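Local coordinates for protein beta-galactosidase (Marinomonas sp. ef1, PDB 6Y2K) that hydrolyses terminal beta-D-galactose residues from beta-galactosides, as a hexameric, cold-active glycoside hydrolase of family GH42, at residues E36-T41 and W51-E56; S40-T45 and R118-M123. One frame throughout, in Å; residues are numbered along the deposited sequence. Where two conformers were deposited one is given.

Contact 1: residues E36-T41 and W51-E56; sequences EFSWST and WEWLDE
Thr41 and Ser38 reach toward the indole of Trp53 with carbon atoms, and the contact illustrates how a short helix can be fitted to a longer one through a single large aromatic side chain. The clearest element is a CH-pi interaction: Thr41 CG2 lies over one face of the indole, 3.8 Å from the centroid of the five-membered ring of Trp53 and 15° off its normal. Thr41 can present this methyl because OG1 sits beside its own backbone N (chi1 -59°), which turns CG2 the other way, out to the ring. Leu54 CB covers the opposite face, so the indole is held between the Thr41 methyl and CB of Leu54, the next residue in its own helix. Ser38 meets the benzene end obliquely, its CB 3.5 Å from Trp53 CH2.

In the fold, this is the connection after the second strand of a (beta/alpha)8 TIM barrel. Strand 29-34 leads into residues 36-41, and helix 52-63 then runs back along the outside toward strand 67-71.

The polar atoms of these side chains find their partners outside the two segments: Ser38 OG, although 3.5 Å from Trp53 CZ2, is hydrogen-bonded to Gly35 O, and Trp53 NE1 makes a weak bond to His50 O. An alanine in place of Trp53 would strip the methyl of Thr41 of its aromatic face and would probably open a gap between Ser38 and helix 52-63.

The segment 36-41 also faces a second subunit: Ser184 OG of that subunit bonds to both Phe37 O and Ser40 N, and Val181 of the same subunit packs on Thr41.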
# COMPACT_ATOMS: atom_id res chain seq x y z
N GLU A 36 46.50 -25.66 -8.15
CA GLU A 36 45.70 -26.16 -7.00
C GLU A 36 44.61 -27.21 -7.33
O GLU A 36 44.13 -27.88 -6.42
CB GLU A 36 45.11 -24.99 -6.17
CG GLU A 36 43.80 -24.34 -6.66
CD GLU A 36 43.93 -23.49 -7.92
OE1 GLU A 36 45.02 -23.40 -8.54
OE2 GLU A 36 42.89 -22.89 -8.30
N PHE A 37 44.22 -27.34 -8.59
CA PHE A 37 43.27 -28.39 -8.99
C PHE A 37 43.86 -29.45 -9.93
O PHE A 37 43.11 -30.15 -10.62
CB PHE A 37 42.02 -27.76 -9.65
CG PHE A 37 41.26 -26.81 -8.75
CD1 PHE A 37 40.82 -27.20 -7.50
CD2 PHE A 37 40.94 -25.53 -9.20
CE1 PHE A 37 40.10 -26.33 -6.68
CE2 PHE A 37 40.20 -24.67 -8.40
CZ PHE A 37 39.79 -25.07 -7.14
N SER A 38 45.19 -29.60 -9.93
CA SER A 38 45.89 -30.38 -10.98
C SER A 38 46.28 -31.83 -10.62
O SER A 38 46.96 -32.48 -11.40
CB SER A 38 47.13 -29.59 -11.47
OG SER A 38 48.12 -29.46 -10.46
N TRP A 39 45.83 -32.35 -9.47
CA TRP A 39 46.25 -33.69 -9.04
C TRP A 39 45.96 -34.77 -10.09
O TRP A 39 46.82 -35.60 -10.36
CB TRP A 39 45.66 -34.09 -7.67
CG TRP A 39 46.41 -35.18 -6.91
CD1 TRP A 39 47.08 -36.26 -7.44
CD2 TRP A 39 46.51 -35.31 -5.49
NE1 TRP A 39 47.60 -37.04 -6.43
CE2 TRP A 39 47.26 -36.48 -5.23
CE3 TRP A 39 46.03 -34.57 -4.40
CZ2 TRP A 39 47.56 -36.91 -3.93
CZ3 TRP A 39 46.32 -35.00 -3.11
CH2 TRP A 39 47.09 -36.16 -2.89
N SER A 40 44.78 -34.76 -10.72
CA SER A 40 44.50 -35.77 -11.77
C SER A 40 45.39 -35.63 -13.02
O SER A 40 45.58 -36.61 -13.74
CB SER A 40 43.02 -35.79 -12.18
OG SER A 40 42.69 -34.76 -13.11
N THR A 41 45.94 -34.44 -13.26
CA THR A 41 46.92 -34.23 -14.34
C THR A 41 48.30 -34.75 -13.89
O THR A 41 48.99 -35.42 -14.66
CB THR A 41 47.00 -32.74 -14.74
OG1 THR A 41 45.71 -32.29 -15.18
CG2 THR A 41 48.01 -32.52 -15.87
N TRP A 51 55.04 -34.36 -14.43
CA TRP A 51 55.52 -33.02 -14.06
C TRP A 51 55.91 -32.15 -15.26
O TRP A 51 56.07 -30.94 -15.10
CB TRP A 51 56.74 -33.12 -13.16
CG TRP A 51 56.51 -33.75 -11.82
CD1 TRP A 51 57.13 -34.87 -11.33
CD2 TRP A 51 55.62 -33.29 -10.80
NE1 TRP A 51 56.67 -35.13 -10.05
CE2 TRP A 51 55.75 -34.18 -9.71
CE3 TRP A 51 54.73 -32.21 -10.70
CZ2 TRP A 51 55.01 -34.02 -8.52
CZ3 TRP A 51 54.01 -32.05 -9.52
CH2 TRP A 51 54.16 -32.95 -8.45
N GLU A 52 56.07 -32.75 -16.44
CA GLU A 52 56.56 -32.01 -17.62
C GLU A 52 55.74 -30.75 -17.92
O GLU A 52 56.31 -29.69 -18.21
CB GLU A 52 56.60 -32.94 -18.84
CG GLU A 52 57.14 -32.32 -20.13
CD GLU A 52 56.97 -33.26 -21.31
OE1 GLU A 52 56.03 -33.04 -22.11
OE2 GLU A 52 57.75 -34.24 -21.41
N TRP A 53 54.41 -30.87 -17.87
CA TRP A 53 53.51 -29.73 -18.13
C TRP A 53 53.81 -28.54 -17.22
O TRP A 53 53.87 -27.39 -17.67
CB TRP A 53 52.02 -30.14 -18.00
CG TRP A 53 51.60 -30.46 -16.59
CD1 TRP A 53 51.79 -31.62 -15.92
CD2 TRP A 53 50.94 -29.57 -15.68
NE1 TRP A 53 51.29 -31.52 -14.64
CE2 TRP A 53 50.77 -30.27 -14.46
CE3 TRP A 53 50.49 -28.24 -15.76
CZ2 TRP A 53 50.15 -29.70 -13.35
CZ3 TRP A 53 49.89 -27.67 -14.65
CH2 TRP A 53 49.72 -28.40 -13.46
N LEU A 54 54.04 -28.82 -15.94
CA LEU A 54 54.25 -27.79 -14.94
C LEU A 54 55.68 -27.25 -15.01
O LEU A 54 55.89 -26.04 -14.88
CB LEU A 54 53.93 -28.34 -13.55
CG LEU A 54 53.99 -27.38 -12.35
CD1 LEU A 54 53.16 -26.13 -12.59
CD2 LEU A 54 53.51 -28.12 -11.11
N ASP A 55 56.65 -28.14 -15.23
CA ASP A 55 58.04 -27.74 -15.49
C ASP A 55 58.11 -26.69 -16.60
O ASP A 55 58.78 -25.67 -16.45
CB ASP A 55 58.91 -28.94 -15.92
CG ASP A 55 59.03 -30.02 -14.85
OD1 ASP A 55 58.93 -29.71 -13.63
OD2 ASP A 55 59.25 -31.20 -15.24
N GLU A 56 57.41 -26.96 -17.70
CA GLU A 56 57.39 -26.07 -18.86
C GLU A 56 56.62 -24.78 -18.62
O GLU A 56 57.07 -23.71 -19.04
CB GLU A 56 56.85 -26.78 -20.09
CG GLU A 56 57.78 -27.88 -20.58
CD GLU A 56 57.19 -28.75 -21.68
OE1 GLU A 56 56.04 -28.52 -22.12
OE2 GLU A 56 57.90 -29.69 -22.09

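Contact 2: residues S40-T45 and R118-M123; sequences STIEPT and RRMVTM
Glu43 OE1 is gripped from two directions, by Arg119 NH2 of the facing helix and by Trp39 NE1, one turn back along its own chain. Here the end of the short helix 39-42, in the second beta-alpha connection of the TIM barrel, is tied to helix 111-128, which lies between strands 67-71 and 134-138 in the sequence. The bond from Arg119 NH2 to the syn lone pair of Glu43 OE1 is nearly straight (174°), and OE1 lies in the guanidinium plane. At 2.5 Å from Arg119 NH2 to Glu43 OE1 it is unusually short, and it belongs to one of two deposited conformers of Arg119, so its length and the fine geometry of the pair are doubtful. The second limb of the salt bridge, Arg119 NH1 to Glu43 OE2, is weak at 3.2 Å. The carboxylate and guanidinium planes are 47° apart, so the two groups do not form a flat, paired arrangement. Glu43 reaches across with its chain extended. Gly47 N also bonds to OE2, which should help fix the rotation of the carboxylate.

Beside the ion pair runs an apolar contact between Ile42 and Met120. The methionine chain is bent at chi2 and chi3, which brings its methyl round to the helix end. Met120 CE lies 4.0 Å from Ile42 CG2 and 3.9 Å from Glu43 OE1.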
# COMPACT_ATOMS: atom_id res chain seq x y z
N SER A 40 44.78 -34.76 -10.72
CA SER A 40 44.50 -35.77 -11.77
C SER A 40 45.39 -35.63 -13.02
O SER A 40 45.58 -36.61 -13.74
CB SER A 40 43.02 -35.79 -12.18
OG SER A 40 42.69 -34.76 -13.11
N THR A 41 45.94 -34.44 -13.26
CA THR A 41 46.92 -34.23 -14.34
C THR A 41 48.30 -34.75 -13.89
O THR A 41 48.99 -35.42 -14.66
CB THR A 41 47.00 -32.74 -14.74
OG1 THR A 41 45.71 -32.29 -15.18
CG2 THR A 41 48.01 -32.52 -15.87
N ILE A 42 48.67 -34.47 -12.64
CA ILE A 42 49.95 -34.91 -12.09
C ILE A 42 50.01 -36.44 -11.93
O ILE A 42 51.02 -37.05 -12.29
CB ILE A 42 50.26 -34.26 -10.72
CG1 ILE A 42 50.37 -32.73 -10.85
CG2 ILE A 42 51.55 -34.83 -10.11
CD1 ILE A 42 50.27 -31.99 -9.53
N GLU A 43 48.96 -37.04 -11.37
CA GLU A 43 48.94 -38.46 -11.01
C GLU A 43 47.58 -39.07 -11.37
O GLU A 43 46.73 -39.28 -10.49
CB GLU A 43 49.26 -38.64 -9.51
CG GLU A 43 49.62 -40.07 -9.13
CD GLU A 43 50.04 -40.24 -7.67
OE1 GLU A 43 49.70 -39.38 -6.84
OE2 GLU A 43 50.72 -41.24 -7.33
N PRO A 44 47.36 -39.36 -12.66
CA PRO A 44 46.08 -39.93 -13.09
C PRO A 44 45.83 -41.35 -12.59
O PRO A 44 44.67 -41.76 -12.50
CB PRO A 44 46.15 -39.92 -14.63
CG PRO A 44 47.54 -39.56 -15.00
CD PRO A 44 48.26 -39.05 -13.79
N THR A 45 46.90 -42.08 -12.29
CA THR A 45 46.84 -43.40 -11.68
C THR A 45 48.06 -43.48 -10.75
O THR A 45 49.09 -42.88 -11.05
CB THR A 45 46.81 -44.51 -12.77
OG1 THR A 45 46.60 -45.80 -12.18
CG2 THR A 45 48.11 -44.53 -13.60
N ARG A 118 50.79 -35.42 2.89
CA ARG A 118 52.21 -35.37 3.22
C ARG A 118 53.07 -35.83 2.04
O ARG A 118 54.05 -35.18 1.70
CB ARG A 118 52.54 -36.21 4.47
CG ARG A 118 53.90 -35.89 5.09
CD ARG A 118 54.29 -36.91 6.15
NE ARG A 118 53.23 -37.08 7.14
CZ ARG A 118 52.96 -36.21 8.10
NH1 ARG A 118 53.68 -35.10 8.21
NH2 ARG A 118 51.98 -36.45 8.95
N ARG A 119 52.67 -36.95 1.41
CA ARG A 119 53.37 -37.50 0.25
C ARG A 119 53.41 -36.52 -0.92
O ARG A 119 54.48 -36.25 -1.46
CB ARG A 119 52.74 -38.82 -0.24
CG ARG A 119 53.56 -39.50 -1.34
CD ARG A 119 52.86 -40.68 -2.01
NE ARG A 119 51.61 -40.29 -2.65
CZ ARG A 119 51.44 -40.11 -3.96
NH1 ARG A 119 52.44 -40.29 -4.82
NH2 ARG A 119 50.24 -39.75 -4.39
N MET A 120 52.25 -36.03 -1.33
CA MET A 120 52.15 -35.17 -2.52
C MET A 120 52.79 -33.80 -2.31
O MET A 120 53.48 -33.30 -3.20
CB MET A 120 50.69 -35.02 -2.99
CG MET A 120 50.49 -33.99 -4.10
SD MET A 120 51.44 -34.32 -5.61
CE MET A 120 50.47 -35.62 -6.36
N VAL A 121 52.57 -33.20 -1.14
CA VAL A 121 53.15 -31.89 -0.86
C VAL A 121 54.68 -31.98 -0.76
O VAL A 121 55.38 -31.08 -1.22
CB VAL A 121 52.54 -31.23 0.40
CG1 VAL A 121 53.27 -29.93 0.75
CG2 VAL A 121 51.06 -30.93 0.15
N THR A 122 55.19 -33.06 -0.17
CA THR A 122 56.63 -33.32 -0.15
C THR A 122 57.18 -33.47 -1.57
O THR A 122 58.19 -32.85 -1.91
CB THR A 122 56.99 -34.55 0.69
OG1 THR A 122 56.55 -34.34 2.04
CG2 THR A 122 58.51 -34.80 0.68
N MET A 123 56.52 -34.28 -2.40
CA MET A 123 56.92 -34.42 -3.81
C MET A 123 57.01 -33.07 -4.52
O MET A 123 58.02 -32.78 -5.16
CB MET A 123 55.95 -35.32 -4.59
CG MET A 123 56.16 -36.82 -4.41
SD MET A 123 55.29 -37.74 -5.71
CE MET A 123 53.59 -37.39 -5.31

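How the contacts relate
From the N terminus, the chain leaves barrel strand 29-34 and enters residues 36-45, where both contacts begin, with Ser40 and Thr41 common to the two. Contact 1 closes a short loop to 51-56, at the start of helix 52-63. Contact 2 closes a much longer one, passing through strand 67-71 before it reaches 118-123. Both closures thus start from the same stretch, the shorter ending at 51-56 and the longer running on past it to 118-123. Helix 39-42 is thereby tied to two outer helices of the barrel, 52-63 and 111-128. The contacts also meet directly: Ile42 packs on Trp51 and Trp53, and Trp39 on Met120.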